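Local coordinates for protein intradiol ring-cleavage Dioxygenase (Tetranychus urticae, PDB 5VG2) that probably cleaves catechol-type aromatic rings between their two hydroxyl-bearing carbons, using a bound ferric iron and molecular oxygen, at residues E33-I38 / R91-G96. Residues are numbered along the deposited sequence; the frame is centred on the assembly and turned at random.
Sequences EDRIGI and RRFLRG
Glu33 and Phe93 bring segments 33-38 and 91-96 closest, their CA atoms 5.6 Å apart, where the loop ahead of strand 39-48 passes a type II turn, Arg92 to Arg95, that leads into strand 95-99. Arg91 does most of the polar work. Two successive bends, at chi2 (-65°) and chi3, bring its guanidinium to both acids of the facing loop. Arg91 NH1 donates to Glu33 OE1 at 2.8 Å, almost straight and nearly along the C-O axis, with the carboxylate and guanidinium planes close to coplanar. Arg91 NH1 also reaches Asp34 OD1, at 2.8 Å, while Arg91 NH2 takes Asp34 OD2 at 2.9 Å. This is a two-pronged, end-on grip, but the planes are 49° apart and both nitrogens approach from above the Asp34 carboxylate. A water links Glu33 OE1, Arg91 NE and the backbone N of Arg92. On its other oxygen, Glu33 forms a salt bridge with Arg28.

The contact thus ties the entrance of strand 39-48, in one sheet of the dioxygenase beta sandwich, to that of edge strand 95-99 in the other. The side chain of Phe93 is about 6 Å from that of the iron ligand Tyr71. Over one face of the Phe93 ring lies Arg35, its guanidinium almost parallel to the ring and its CZ 4.0 Å from the centroid in a cation-pi stack. Arg35 CD, nearly eclipsed with CA (chi2 16°), rests on the same face, 3.7 Å from the Phe93 ring centre, as a CH-pi contact. Nearer the backbone, Arg35 CG packs against Leu94 CD1. Arg35 NH2 and Arg91 NH2 come within 4.0 Å of each other, a like-charge approach probably offset by Asp34, whose OD2 also accepts a weak bond from Arg35 NH2, completing a salt-bridge network of Glu33, Asp34, Arg35 and Arg91.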
loop_
_atom_site.group_PDB
_atom_site.type_symbol
_atom_site.label_atom_id
_atom_site.label_comp_id
_atom_site.label_asym_id
_atom_site.label_seq_id
_atom_site.Cartn_x
_atom_site.Cartn_y
_atom_site.Cartn_z
ATOM N N GLU A 33 -2.130 8.329 -12.594
ATOM C CA GLU A 33 -1.388 8.938 -13.712
ATOM C C GLU A 33 -1.627 8.215 -15.064
ATOM O O GLU A 33 -2.752 8.039 -15.505
ATOM C CB GLU A 33 0.108 9.172 -13.328
ATOM C CG GLU A 33 0.303 10.134 -12.149
ATOM C CD GLU A 33 1.767 10.615 -11.939
ATOM O OE1 GLU A 33 2.640 10.486 -12.860
ATOM O OE2 GLU A 33 2.039 11.145 -10.829
ATOM N N ASP A 34 -0.559 7.831 -15.744
ATOM C CA ASP A 34 -0.629 7.180 -17.067
ATOM C C ASP A 34 -0.638 5.693 -16.942
ATOM O O ASP A 34 -0.569 5.042 -17.910
ATOM C CB ASP A 34 0.568 7.568 -17.937
ATOM C CG ASP A 34 1.905 7.225 -17.275
ATOM O OD1 ASP A 34 1.957 7.122 -16.022
ATOM O OD2 ASP A 34 2.961 7.106 -17.954
ATOM N N ARG A 35 -0.744 5.155 -15.751
ATOM C CA ARG A 35 -0.690 3.708 -15.554
ATOM C C ARG A 35 -1.995 3.001 -15.948
ATOM O O ARG A 35 -3.076 3.607 -15.962
ATOM C CB ARG A 35 -0.386 3.450 -14.080
ATOM C CG ARG A 35 1.080 3.522 -13.695
ATOM C CD ARG A 35 1.962 4.205 -14.731
ATOM N NE ARG A 35 3.002 3.326 -15.165
ATOM C CZ ARG A 35 3.847 3.560 -16.169
ATOM N NH1 ARG A 35 4.778 2.698 -16.402
ATOM N NH2 ARG A 35 3.817 4.669 -16.887
ATOM N N ILE A 36 -1.855 1.707 -16.245
ATOM C CA ILE A 36 -2.902 0.857 -16.791
ATOM C C ILE A 36 -3.214 -0.212 -15.757
ATOM O O ILE A 36 -2.306 -0.786 -15.196
ATOM C CB ILE A 36 -2.418 0.134 -18.035
ATOM C CG1 ILE A 36 -1.944 1.125 -19.098
ATOM C CG2 ILE A 36 -3.508 -0.740 -18.632
ATOM C CD1 ILE A 36 -2.976 2.138 -19.549
ATOM N N GLY A 37 -4.492 -0.528 -15.560
ATOM C CA GLY A 37 -4.858 -1.578 -14.627
ATOM C C GLY A 37 -6.331 -1.552 -14.310
ATOM O O GLY A 37 -7.090 -0.910 -15.011
ATOM N N ILE A 38 -6.731 -2.198 -13.227
ATOM C CA ILE A 38 -8.115 -2.161 -12.783
ATOM C C ILE A 38 -8.221 -1.238 -11.599
ATOM O O ILE A 38 -7.517 -1.404 -10.604
ATOM C CB ILE A 38 -8.637 -3.568 -12.473
ATOM C CG1 ILE A 38 -8.745 -4.346 -13.788
ATOM C CG2 ILE A 38 -10.011 -3.521 -11.767
ATOM C CD1 ILE A 38 -8.882 -5.837 -13.554
ATOM N N ARG A 91 9.570 10.313 -12.289
ATOM C CA ARG A 91 8.149 9.906 -12.275
ATOM C C ARG A 91 7.664 9.622 -10.848
ATOM O O ARG A 91 8.450 9.210 -9.993
ATOM C CB ARG A 91 7.877 8.705 -13.189
ATOM C CG ARG A 91 8.127 8.981 -14.644
ATOM C CD ARG A 91 7.219 10.029 -15.310
ATOM N NE ARG A 91 5.822 9.912 -14.935
ATOM C CZ ARG A 91 4.891 9.156 -15.540
ATOM N NH1 ARG A 91 3.645 9.142 -15.062
ATOM N NH2 ARG A 91 5.169 8.434 -16.615
ATOM N N ARG A 92 6.383 9.853 -10.596
ATOM C CA ARG A 92 5.808 9.592 -9.275
ATOM C C ARG A 92 4.416 8.940 -9.301
ATOM O O ARG A 92 3.596 9.097 -8.374
ATOM C CB ARG A 92 5.736 10.880 -8.494
ATOM C CG ARG A 92 7.100 11.520 -8.236
ATOM C CD ARG A 92 7.937 10.685 -7.290
ATOM N NE ARG A 92 9.175 11.352 -6.981
ATOM C CZ ARG A 92 10.334 11.235 -7.627
ATOM N NH1 ARG A 92 10.487 10.445 -8.681
ATOM N NH2 ARG A 92 11.387 11.919 -7.162
ATOM N N PHE A 93 4.153 8.210 -10.360
ATOM C CA PHE A 93 2.912 7.508 -10.443
ATOM C C PHE A 93 2.790 6.515 -9.319
ATOM O O PHE A 93 3.801 5.964 -8.777
ATOM C CB PHE A 93 2.715 6.798 -11.797
ATOM C CG PHE A 93 3.810 5.842 -12.163
ATOM C CD1 PHE A 93 3.871 4.586 -11.585
ATOM C CD2 PHE A 93 4.781 6.202 -13.095
ATOM C CE1 PHE A 93 4.888 3.708 -11.912
ATOM C CE2 PHE A 93 5.786 5.332 -13.443
ATOM C CZ PHE A 93 5.839 4.075 -12.859
ATOM N N LEU A 94 1.525 6.324 -8.955
ATOM C CA LEU A 94 1.101 5.393 -7.933
ATOM C C LEU A 94 1.749 5.673 -6.596
ATOM O O LEU A 94 2.044 4.794 -5.833
ATOM C CB LEU A 94 1.303 3.944 -8.394
ATOM C CG LEU A 94 0.498 3.546 -9.612
ATOM C CD1 LEU A 94 1.014 2.252 -10.247
ATOM C CD2 LEU A 94 -0.992 3.404 -9.271
ATOM N N ARG A 95 1.842 6.964 -6.291
ATOM C CA ARG A 95 2.267 7.499 -5.015
ATOM C C ARG A 95 1.322 8.625 -4.670
ATOM O O ARG A 95 0.938 9.405 -5.536
ATOM C CB ARG A 95 3.675 8.049 -5.114
ATOM C CG ARG A 95 4.703 7.024 -5.531
ATOM C CD ARG A 95 6.110 7.671 -5.531
ATOM N NE ARG A 95 7.057 6.625 -5.873
ATOM C CZ ARG A 95 7.603 5.775 -5.017
ATOM N NH1 ARG A 95 7.400 5.858 -3.699
ATOM N NH2 ARG A 95 8.421 4.850 -5.485
ATOM N N GLY A 96 0.958 8.739 -3.401
ATOM C CA GLY A 96 0.179 9.892 -2.955
ATOM C C GLY A 96 0.065 9.944 -1.446
ATOM O O GLY A 96 0.459 9.015 -0.746
HETATM O O HOH W 1 4.935 11.316 -12.471
#